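Side-chain contacts in tudor domain-containing protein 1 (Mus musculus, PDB 4B9W), which helps repress transposable elements in the mouse germline through the piRNA pathway, with this extended Tudor domain binding arginine-methylated peptides of Piwi proteins: residues A153-G157 and L158-A162; T177-T181 and P182-I186; D189-R193 and E194-L198. All blocks are in the same frame, centred on the assembly; numbering follows the deposited sequence.

Interaction 1. Residues A153-G157 and L158-A162; sequences ACVVG and LKLQA
Leu158 turns its CG away from its own nitrogen, chi1 -157°, and this sends the CD2 methyl back over the end of helix 145-155, where it stops 3.4 Å from Cys154 O. Leu160 keeps CG anti to the carbonyl carbon, chi1 -53°, and from there its CD1 methyl meets Val155 CB at 3.9 Å, the two side chains crossing at about a right angle, while CD2 lies 4.0 Å from Cys154 O. The two leucines thus bring one methyl each to the same carbonyl, and the apolar contact proper is that of Leu160 with Val155.

What brings leucines so near the helix end is the backbone between them. A type II beta turn runs from Val155 to Leu158, with Gly157 in its third place, where a positive phi of 63° comes easily to a residue without a side chain. The bond that closes the turn, from Leu158 N to Val155 O at 3.2 Å, is bent and weak. A water adds a second link, donating to Val155 O at 3.0 Å and to Leu158 O at 2.6 Å, so the carbonyl of Val155 has two donors. Beyond the pair, Val155 packs on Val23 of strand 18-26 and Leu160 on Ile187 of helix 187-193. The arrangement is a helix-turn-strand connection, by which helix 145-155 passes into the curled sheet of what is probably the staphylococcal nuclease-like (OB-type) half, as in other extended Tudor domains.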
ATOM      1  N   ALA A 153       1.520  22.923  -1.376  1.00 11.99           N
ATOM      2  CA  ALA A 153       1.486  24.382  -1.302  1.00 12.44           C
ATOM      3  C   ALA A 153       0.523  24.994  -2.356  1.00 12.78           C
ATOM      4  O   ALA A 153      -0.034  26.079  -2.131  1.00 12.81           O
ATOM      5  CB  ALA A 153       2.911  24.971  -1.416  1.00 12.38           C
ATOM      6  N   CYS A 154       0.289  24.292  -3.470  1.00 13.12           N
ATOM      7  CA  CYS A 154      -0.771  24.712  -4.436  1.00 13.78           C
ATOM      8  C   CYS A 154      -2.202  24.429  -3.997  1.00 13.45           C
ATOM      9  O   CYS A 154      -3.116  24.993  -4.567  1.00 13.45           O
ATOM     10  CB  CYS A 154      -0.625  24.021  -5.792  1.00 14.10           C
ATOM     11  SG  CYS A 154       0.921  24.334  -6.638  1.00 16.00           S
ATOM     12  N   VAL A 155      -2.417  23.526  -3.053  1.00 12.95           N
ATOM     13  CA  VAL A 155      -3.800  23.171  -2.697  1.00 13.23           C
ATOM     14  C   VAL A 155      -4.181  23.523  -1.257  1.00 13.97           C
ATOM     15  O   VAL A 155      -5.373  23.636  -0.954  1.00 13.32           O
ATOM     16  CB  VAL A 155      -4.110  21.670  -2.943  1.00 12.72           C
ATOM     17  CG1 VAL A 155      -3.669  21.245  -4.329  1.00 12.96           C
ATOM     18  CG2 VAL A 155      -3.456  20.784  -1.885  1.00 12.05           C
ATOM     19  N   VAL A 156      -3.200  23.673  -0.364  1.00 14.77           N
ATOM     20  CA  VAL A 156      -3.525  23.872   1.056  1.00 15.78           C
ATOM     21  C   VAL A 156      -4.488  25.064   1.295  1.00 16.16           C
ATOM     22  O   VAL A 156      -4.310  26.129   0.706  1.00 15.97           O
ATOM     23  CB  VAL A 156      -2.249  24.030   1.903  1.00 16.10           C
ATOM     24  CG1 VAL A 156      -1.529  25.342   1.583  1.00 16.10           C
ATOM     25  CG2 VAL A 156      -2.585  23.911   3.389  1.00 15.73           C
ATOM     26  N   GLY A 157      -5.520  24.872   2.133  1.00 16.57           N
ATOM     27  CA  GLY A 157      -6.470  25.952   2.472  1.00 16.59           C
ATOM     28  C   GLY A 157      -7.298  26.521   1.324  1.00 17.10           C
ATOM     29  O   GLY A 157      -7.886  27.598   1.431  1.00 17.27           O
ATOM     30  N   LEU A 158      -7.394  25.765   0.237  1.00 17.14           N
ATOM     31  CA  LEU A 158      -7.968  26.229  -1.024  1.00 17.45           C
ATOM     32  C   LEU A 158      -9.061  25.268  -1.490  1.00 17.21           C
ATOM     33  O   LEU A 158      -8.941  24.067  -1.321  1.00 16.20           O
ATOM     34  CB  LEU A 158      -6.867  26.269  -2.090  1.00 17.36           C
ATOM     35  CG  LEU A 158      -6.999  27.175  -3.311  1.00 17.85           C
ATOM     36  CD1 LEU A 158      -7.383  28.615  -2.933  1.00 18.16           C
ATOM     37  CD2 LEU A 158      -5.678  27.149  -4.082  1.00 17.58           C
ATOM     38  N   LYS A 159     -10.114  25.821  -2.074  1.00 17.22           N
ATOM     39  CA  LYS A 159     -11.066  25.039  -2.836  1.00 17.56           C
ATOM     40  C   LYS A 159     -10.676  25.217  -4.303  1.00 16.73           C
ATOM     41  O   LYS A 159     -10.453  26.346  -4.758  1.00 17.08           O
ATOM     42  CB  LYS A 159     -12.498  25.507  -2.559  1.00 18.02           C
ATOM     43  CG  LYS A 159     -13.545  24.896  -3.481  1.00 18.68           C
ATOM     44  CD  LYS A 159     -14.970  25.202  -3.005  1.00 20.01           C
ATOM     45  CE  LYS A 159     -15.372  26.671  -3.096  1.00 20.83           C
ATOM     46  NZ  LYS A 159     -16.655  26.902  -2.331  1.00 22.43           N
ATOM     47  N   LEU A 160     -10.566  24.103  -5.027  1.00 16.02           N
ATOM     48  CA  LEU A 160     -10.180  24.106  -6.446  1.00 15.93           C
ATOM     49  C   LEU A 160     -11.279  23.515  -7.313  1.00 14.74           C
ATOM     50  O   LEU A 160     -12.107  22.748  -6.819  1.00 16.11           O
ATOM     51  CB  LEU A 160      -8.863  23.314  -6.659  1.00 15.89           C
ATOM     52  CG  LEU A 160      -7.657  23.702  -5.791  1.00 15.90           C
ATOM     53  CD1 LEU A 160      -7.434  22.731  -4.644  1.00 15.42           C
ATOM     54  CD2 LEU A 160      -6.380  23.773  -6.611  1.00 15.94           C
ATOM     55  N   GLN A 161     -11.294  23.877  -8.592  1.00 13.46           N
ATOM     56  CA  GLN A 161     -12.110  23.192  -9.598  1.00 13.62           C
ATOM     57  C   GLN A 161     -11.438  21.898 -10.082  1.00 13.36           C
ATOM     58  O   GLN A 161     -10.297  21.906 -10.555  1.00 12.72           O
ATOM     59  CB  GLN A 161     -12.358  24.116 -10.808  1.00 14.10           C
ATOM     60  CG  GLN A 161     -13.067  23.453 -11.975  1.00 14.89           C
ATOM     61  CD  GLN A 161     -13.338  24.421 -13.111  1.00 16.16           C
ATOM     62  OE1 GLN A 161     -12.470  24.667 -13.944  1.00 17.16           O
ATOM     63  NE2 GLN A 161     -14.540  24.982 -13.141  1.00 16.88           N
ATOM     64  N   ALA A 162     -12.152  20.789  -9.992  1.00 13.64           N
ATOM     65  CA  ALA A 162     -11.649  19.522 -10.521  1.00 14.30           C
ATOM     66  C   ALA A 162     -12.478  19.153 -11.729  1.00 14.67           C
ATOM     67  O   ALA A 162     -13.709  19.217 -11.695  1.00 14.36           O
ATOM     68  CB  ALA A 162     -11.710  18.414  -9.474  1.00 13.97           C
TER
HETATM   69  O   HOH W   1      -7.717  21.849  -0.571  1.00  8.86           O

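Interaction 2. Residues T177-T181 and P182-I186; sequences TDLST and PYPKI
Lys185 NZ is drawn back over the hairpin loop by a chain bent at chi3 and chi4, and there it donates to Asp178 O at 3.1 Å and to Thr181 OG1 at 3.2 Å. It reaches Asp178 O from well above the carbonyl plane, 59° out of it. A third acceptor, Tyr183 O, is modelled only 2.5 Å from Lys185 NZ; this short distance and a nearly eclipsed chi4 make the exact position of NZ doubtful. The carboxylate of Asp178 is a looser partner: OD1 forms only a long salt bridge to NZ, at 3.8 Å.

One step outward, that carboxylate is held by the turn that follows it. Ser180 N meets OD1 nearly head-on at 3.0 Å, completing an Asx turn, and Ser180 OG donates to the syn lone pair of the same oxygen. Thr181 OG1, besides serving the lysine, accepts from Tyr183 N. Asp178 and Lys185 form a hydrogen-bonded antiparallel pair: Asp178 N meets Lys185 O at 2.8 Å and Lys185 N bonds back to Asp178 O, which thus accepts from both nitrogens of the lysine. On the side of Thr177, whose CG2 is also near, Pro184 CB packs against Leu179 CD2 at 3.7 Å.

Strand 171-178 lies between strands 185-186 and 160-168 here, Thr177 making a backbone hydrogen bond to Gln161; Leu158 leans on Asp178 and Ser180, and Ile186 stands at the N-cap of helix 187-193.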
ATOM      1  N   THR A 177      -7.742  23.119 -11.108  1.00 13.64           N
ATOM      2  CA  THR A 177      -7.512  24.514 -11.373  1.00 14.06           C
ATOM      3  C   THR A 177      -7.921  25.339 -10.172  1.00 14.03           C
ATOM      4  O   THR A 177      -8.995  25.155  -9.594  1.00 14.22           O
ATOM      5  CB  THR A 177      -8.273  24.988 -12.642  1.00 14.33           C
ATOM      6  OG1 THR A 177      -8.064  24.056 -13.705  1.00 13.83           O
ATOM      7  CG2 THR A 177      -7.808  26.360 -13.071  1.00 13.99           C
ATOM      8  N   ASP A 178      -7.039  26.255  -9.821  1.00 14.78           N
ATOM      9  CA  ASP A 178      -7.271  27.253  -8.794  1.00 14.91           C
ATOM     10  C   ASP A 178      -7.967  28.492  -9.412  1.00 15.13           C
ATOM     11  O   ASP A 178      -7.403  29.183 -10.240  1.00 14.95           O
ATOM     12  CB  ASP A 178      -5.913  27.592  -8.185  1.00 14.93           C
ATOM     13  CG  ASP A 178      -5.968  28.690  -7.141  1.00 15.54           C
ATOM     14  OD1 ASP A 178      -7.057  29.206  -6.820  1.00 16.48           O
ATOM     15  OD2 ASP A 178      -4.879  29.041  -6.643  1.00 15.87           O
ATOM     16  N   LEU A 179      -9.195  28.758  -8.980  1.00 15.83           N
ATOM     17  CA  LEU A 179      -9.988  29.874  -9.483  1.00 16.32           C
ATOM     18  C   LEU A 179     -10.236  30.928  -8.401  1.00 16.88           C
ATOM     19  O   LEU A 179     -11.208  31.670  -8.459  1.00 17.51           O
ATOM     20  CB  LEU A 179     -11.322  29.350 -10.034  1.00 16.62           C
ATOM     21  CG  LEU A 179     -11.179  28.390 -11.221  1.00 16.84           C
ATOM     22  CD1 LEU A 179     -12.472  27.668 -11.550  1.00 17.08           C
ATOM     23  CD2 LEU A 179     -10.667  29.159 -12.426  1.00 16.79           C
ATOM     24  N   SER A 180      -9.340  31.003  -7.423  1.00 17.71           N
ATOM     25  CA  SER A 180      -9.506  31.890  -6.280  1.00 17.73           C
ATOM     26  C   SER A 180      -9.187  33.334  -6.673  1.00 17.04           C
ATOM     27  O   SER A 180      -9.533  34.260  -5.952  1.00 16.87           O
ATOM     28  CB  SER A 180      -8.622  31.433  -5.108  1.00 18.34           C
ATOM     29  OG  SER A 180      -7.243  31.425  -5.460  1.00 19.19           O
ATOM     30  N   THR A 181      -8.517  33.522  -7.809  1.00 15.67           N
ATOM     31  CA  THR A 181      -8.402  34.843  -8.429  1.00 14.30           C
ATOM     32  C   THR A 181      -8.916  34.812  -9.885  1.00 13.97           C
ATOM     33  O   THR A 181      -9.248  33.748 -10.421  1.00 13.63           O
ATOM     34  CB  THR A 181      -6.945  35.359  -8.378  1.00 14.18           C
ATOM     35  OG1 THR A 181      -6.211  34.834  -9.481  1.00 13.01           O
ATOM     36  CG2 THR A 181      -6.251  34.957  -7.050  1.00 14.21           C
ATOM     37  N   PRO A 182      -8.967  35.985 -10.550  1.00 13.34           N
ATOM     38  CA  PRO A 182      -9.318  36.003 -11.980  1.00 12.75           C
ATOM     39  C   PRO A 182      -8.309  35.300 -12.893  1.00 12.16           C
ATOM     40  O   PRO A 182      -8.625  35.044 -14.041  1.00 12.97           O
ATOM     41  CB  PRO A 182      -9.373  37.510 -12.305  1.00 13.20           C
ATOM     42  CG  PRO A 182      -9.568  38.170 -10.977  1.00 13.15           C
ATOM     43  CD  PRO A 182      -8.749  37.348 -10.040  1.00 13.24           C
ATOM     44  N   TYR A 183      -7.109  35.013 -12.397  1.00 11.64           N
ATOM     45  CA  TYR A 183      -6.087  34.316 -13.163  1.00 11.69           C
ATOM     46  C   TYR A 183      -6.146  32.826 -12.818  1.00 12.31           C
ATOM     47  O   TYR A 183      -5.695  32.432 -11.753  1.00 11.74           O
ATOM     48  CB  TYR A 183      -4.731  34.889 -12.810  1.00 10.96           C
ATOM     49  CG  TYR A 183      -3.566  34.442 -13.664  1.00 11.00           C
ATOM     50  CD1 TYR A 183      -3.273  35.087 -14.858  1.00 10.75           C
ATOM     51  CD2 TYR A 183      -2.687  33.451 -13.219  1.00 10.98           C
ATOM     52  CE1 TYR A 183      -2.184  34.718 -15.621  1.00 10.98           C
ATOM     53  CE2 TYR A 183      -1.601  33.054 -13.987  1.00 10.93           C
ATOM     54  CZ  TYR A 183      -1.354  33.695 -15.189  1.00 10.90           C
ATOM     55  OH  TYR A 183      -0.266  33.350 -15.946  1.00 10.39           O
ATOM     56  N   PRO A 184      -6.726  32.000 -13.709  1.00 12.99           N
ATOM     57  CA  PRO A 184      -6.778  30.587 -13.388  1.00 13.73           C
ATOM     58  C   PRO A 184      -5.385  29.952 -13.362  1.00 14.63           C
ATOM     59  O   PRO A 184      -4.501  30.335 -14.134  1.00 15.59           O
ATOM     60  CB  PRO A 184      -7.675  29.986 -14.474  1.00 13.79           C
ATOM     61  CG  PRO A 184      -7.993  31.061 -15.435  1.00 13.61           C
ATOM     62  CD  PRO A 184      -7.301  32.315 -15.020  1.00 13.16           C
ATOM     63  N   LYS A 185      -5.165  29.043 -12.419  1.00 15.88           N
ATOM     64  CA  LYS A 185      -3.860  28.386 -12.262  1.00 16.63           C
ATOM     65  C   LYS A 185      -4.110  26.881 -12.299  1.00 16.22           C
ATOM     66  O   LYS A 185      -4.799  26.321 -11.435  1.00 16.68           O
ATOM     67  CB  LYS A 185      -3.165  28.857 -10.963  1.00 17.83           C
ATOM     68  CG  LYS A 185      -3.209  30.394 -10.787  1.00 19.07           C
ATOM     69  CD  LYS A 185      -3.095  30.984  -9.360  1.00 19.73           C
ATOM     70  CE  LYS A 185      -4.376  31.592  -8.692  1.00 20.14           C
ATOM     71  NZ  LYS A 185      -5.740  31.685  -9.360  1.00 18.26           N
ATOM     72  N   ILE A 186      -3.617  26.241 -13.358  1.00 16.63           N
ATOM     73  CA  ILE A 186      -3.725  24.793 -13.510  1.00 15.73           C
ATOM     74  C   ILE A 186      -2.518  24.185 -12.821  1.00 15.00           C
ATOM     75  O   ILE A 186      -1.347  24.463 -13.200  1.00 13.64           O
ATOM     76  CB  ILE A 186      -3.773  24.360 -14.984  1.00 16.73           C
ATOM     77  CG1 ILE A 186      -4.921  25.081 -15.707  1.00 17.26           C
ATOM     78  CG2 ILE A 186      -3.925  22.832 -15.083  1.00 16.87           C
ATOM     79  CD1 ILE A 186      -5.232  24.569 -17.106  1.00 17.11           C
TER

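Interaction 3. Residues D189-R193 and E194-L198; sequences DVLIR and EQLVL
The carbonyl of Leu191 takes two donors from beyond the helix, Leu196 N and Val197 N. Leu196 N meets its oxygen nearly along the C=O axis at 3.0 Å, and Val197 N comes in above the carbonyl plane, 48° out of it, with 3.3 Å between Val197 N and Leu191 O. The neighbouring carbonyl, that of Ile192, is likewise approached over a face: Gln195 N stands 58° out of its plane, 2.9 Å from Ile192 O. The carboxylate of Glu194 lies alongside Val190, the two side chains pointing the same way, though the model is too tight there to say more.

Two of these bonds, Leu196 to Leu191 and Gln195 to Ile192, together with a positive phi of 72° at Gln195, make a Schellman motif, a classic way for an alpha-helix to stop and its chain to turn aside. Its usual apolar pairing is present but loose, with Leu191 CD2 and Leu196 CD1 4.3 Å apart.

Val197 carries the contact further. Its CG2, lodged between the backbone nitrogen and the carbonyl carbon, touches Leu191 CB at 3.6 Å and Ile192 CG1 at 4.0 Å, the latter side chain crossing it at about a right angle. With an alanine in its place the CG2 methyl is gone, which would probably open a gap beside Leu191 CB and leave Ile192 CG1 without this neighbour. Val197 also packs on Ile136 and Trp143, and Leu196 on Glu146 and Arg150 of helix 145-155.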
ATOM      1  N   ASP A 189       0.493  22.651 -14.626  1.00 16.88           N
ATOM      2  CA  ASP A 189       1.339  23.673 -15.237  1.00 18.06           C
ATOM      3  C   ASP A 189       2.437  24.085 -14.312  1.00 17.85           C
ATOM      4  O   ASP A 189       3.594  24.169 -14.712  1.00 18.91           O
ATOM      5  CB  ASP A 189       0.555  24.949 -15.602  1.00 19.01           C
ATOM      6  CG  ASP A 189       1.421  25.971 -16.364  1.00 19.84           C
ATOM      7  OD1 ASP A 189       1.818  25.691 -17.517  1.00 19.55           O
ATOM      8  OD2 ASP A 189       1.724  27.051 -15.801  1.00 21.78           O
ATOM      9  N   VAL A 190       2.054  24.372 -13.072  1.00 17.95           N
ATOM     10  CA  VAL A 190       2.989  24.789 -12.040  1.00 17.77           C
ATOM     11  C   VAL A 190       4.089  23.769 -11.888  1.00 17.56           C
ATOM     12  O   VAL A 190       5.271  24.120 -11.973  1.00 16.97           O
ATOM     13  CB  VAL A 190       2.288  24.967 -10.680  1.00 18.34           C
ATOM     14  CG1 VAL A 190       3.280  25.385  -9.613  1.00 17.44           C
ATOM     15  CG2 VAL A 190       1.127  25.968 -10.801  1.00 18.36           C
ATOM     16  N   LEU A 191       3.707  22.505 -11.675  1.00 17.37           N
ATOM     17  CA  LEU A 191       4.681  21.423 -11.458  1.00 17.13           C
ATOM     18  C   LEU A 191       5.575  21.140 -12.677  1.00 18.44           C
ATOM     19  O   LEU A 191       6.748  20.778 -12.522  1.00 19.19           O
ATOM     20  CB  LEU A 191       3.963  20.134 -11.038  1.00 16.73           C
ATOM     21  CG  LEU A 191       3.135  20.158  -9.739  1.00 16.49           C
ATOM     22  CD1 LEU A 191       2.679  18.744  -9.371  1.00 17.06           C
ATOM     23  CD2 LEU A 191       3.886  20.791  -8.580  1.00 15.97           C
ATOM     24  N   ILE A 192       5.023  21.282 -13.884  1.00 19.43           N
ATOM     25  CA  ILE A 192       5.809  21.064 -15.101  1.00 20.69           C
ATOM     26  C   ILE A 192       6.787  22.219 -15.288  1.00 21.69           C
ATOM     27  O   ILE A 192       7.977  22.006 -15.448  1.00 19.98           O
ATOM     28  CB  ILE A 192       4.925  20.917 -16.356  1.00 20.61           C
ATOM     29  CG1 ILE A 192       3.992  19.706 -16.209  1.00 20.67           C
ATOM     30  CG2 ILE A 192       5.807  20.784 -17.604  1.00 21.12           C
ATOM     31  CD1 ILE A 192       2.806  19.714 -17.131  1.00 19.88           C
ATOM     32  N   ARG A 193       6.257  23.441 -15.246  1.00 24.75           N
ATOM     33  CA  ARG A 193       7.053  24.656 -15.409  1.00 27.72           C
ATOM     34  C   ARG A 193       8.247  24.662 -14.458  1.00 27.56           C
ATOM     35  O   ARG A 193       9.352  25.033 -14.845  1.00 25.34           O
ATOM     36  CB  ARG A 193       6.195  25.908 -15.152  1.00 30.21           C
ATOM     37  CG  ARG A 193       6.576  27.084 -16.017  1.00 34.11           C
ATOM     38  CD  ARG A 193       6.315  28.433 -15.351  1.00 38.35           C
ATOM     39  NE  ARG A 193       7.254  29.461 -15.832  1.00 41.03           N
ATOM     40  CZ  ARG A 193       7.246  30.746 -15.467  1.00 44.62           C
ATOM     41  NH1 ARG A 193       6.344  31.213 -14.607  1.00 45.39           N
ATOM     42  NH2 ARG A 193       8.150  31.581 -15.972  1.00 46.14           N
ATOM     43  N   GLU A 194       8.013  24.247 -13.214  1.00 27.08           N
ATOM     44  CA  GLU A 194       9.039  24.285 -12.174  1.00 27.85           C
ATOM     45  C   GLU A 194      10.010  23.104 -12.249  1.00 27.18           C
ATOM     46  O   GLU A 194      10.882  22.978 -11.395  1.00 28.64           O
ATOM     47  CB  GLU A 194       8.392  24.275 -10.798  1.00 29.33           C
ATOM     48  CG  GLU A 194       7.345  25.358 -10.583  1.00 31.77           C
ATOM     49  CD  GLU A 194       7.757  26.407  -9.595  1.00 32.56           C
ATOM     50  OE1 GLU A 194       8.966  26.718  -9.544  1.00 36.02           O
ATOM     51  OE2 GLU A 194       6.872  26.916  -8.885  1.00 32.62           O
ATOM     52  N   GLN A 195       9.848  22.235 -13.245  1.00 25.52           N
ATOM     53  CA  GLN A 195      10.766  21.112 -13.490  1.00 26.09           C
ATOM     54  C   GLN A 195      10.643  19.994 -12.445  1.00 23.09           C
ATOM     55  O   GLN A 195      11.495  19.118 -12.380  1.00 22.01           O
ATOM     56  CB  GLN A 195      12.230  21.586 -13.555  1.00 28.47           C
ATOM     57  CG  GLN A 195      12.481  22.913 -14.254  1.00 31.22           C
ATOM     58  CD  GLN A 195      12.638  22.754 -15.742  1.00 33.77           C
ATOM     59  OE1 GLN A 195      11.774  23.174 -16.506  1.00 38.38           O
ATOM     60  NE2 GLN A 195      13.738  22.130 -16.167  1.00 32.73           N
ATOM     61  N   LEU A 196       9.567  20.008 -11.664  1.00 20.81           N
ATOM     62  CA  LEU A 196       9.374  19.054 -10.584  1.00 19.61           C
ATOM     63  C   LEU A 196       8.735  17.756 -11.071  1.00 19.93           C
ATOM     64  O   LEU A 196       8.826  16.723 -10.395  1.00 19.91           O
ATOM     65  CB  LEU A 196       8.506  19.658  -9.500  1.00 18.69           C
ATOM     66  CG  LEU A 196       9.013  20.972  -8.923  1.00 17.97           C
ATOM     67  CD1 LEU A 196       8.049  21.467  -7.867  1.00 16.58           C
ATOM     68  CD2 LEU A 196      10.422  20.804  -8.352  1.00 18.69           C
ATOM     69  N   VAL A 197       8.079  17.811 -12.229  1.00 19.44           N
ATOM     70  CA  VAL A 197       7.460  16.621 -12.835  1.00 18.75           C
ATOM     71  C   VAL A 197       7.573  16.712 -14.358  1.00 18.80           C
ATOM     72  O   VAL A 197       7.881  17.765 -14.904  1.00 20.01           O
ATOM     73  CB  VAL A 197       5.985  16.444 -12.418  1.00 17.97           C
ATOM     74  CG1 VAL A 197       5.821  16.518 -10.903  1.00 17.46           C
ATOM     75  CG2 VAL A 197       5.110  17.478 -13.101  1.00 17.27           C
ATOM     76  N   LEU A 198       7.348  15.603 -15.035  1.00 19.36           N
ATOM     77  CA  LEU A 198       7.492  15.553 -16.480  1.00 19.84           C
ATOM     78  C   LEU A 198       6.131  15.389 -17.109  1.00 18.87           C
ATOM     79  O   LEU A 198       5.267  14.754 -16.516  1.00 18.65           O
ATOM     80  CB  LEU A 198       8.385  14.386 -16.911  1.00 20.45           C
ATOM     81  CG  LEU A 198       9.895  14.578 -16.832  1.00 21.27           C
ATOM     82  CD1 LEU A 198      10.546  13.425 -17.573  1.00 20.32           C
ATOM     83  CD2 LEU A 198      10.310  15.926 -17.415  1.00 21.94           C
TER

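Overall arrangement
The three contacts follow one another along the chain and lie on the same side of its centre. Interactions 1 and 2 have centres about 10 Å apart and share one sheet, in which strands 160-168 and 171-178 are neighbours; a probable hydrogen bond from Gln161 N to Thr177 O, 2.8 Å, ties them. Interaction 3 is about 17 Å from each, measured between centres. It touches interaction 1 where Val190 of helix 187-193 packs on Cys154 of helix 145-155, and it adjoins interaction 2 in sequence. Each is a change of direction: helix to strand, strand to strand, helix to loop. Together they lie at one end of what is probably the nuclease-like half of this extended Tudor domain.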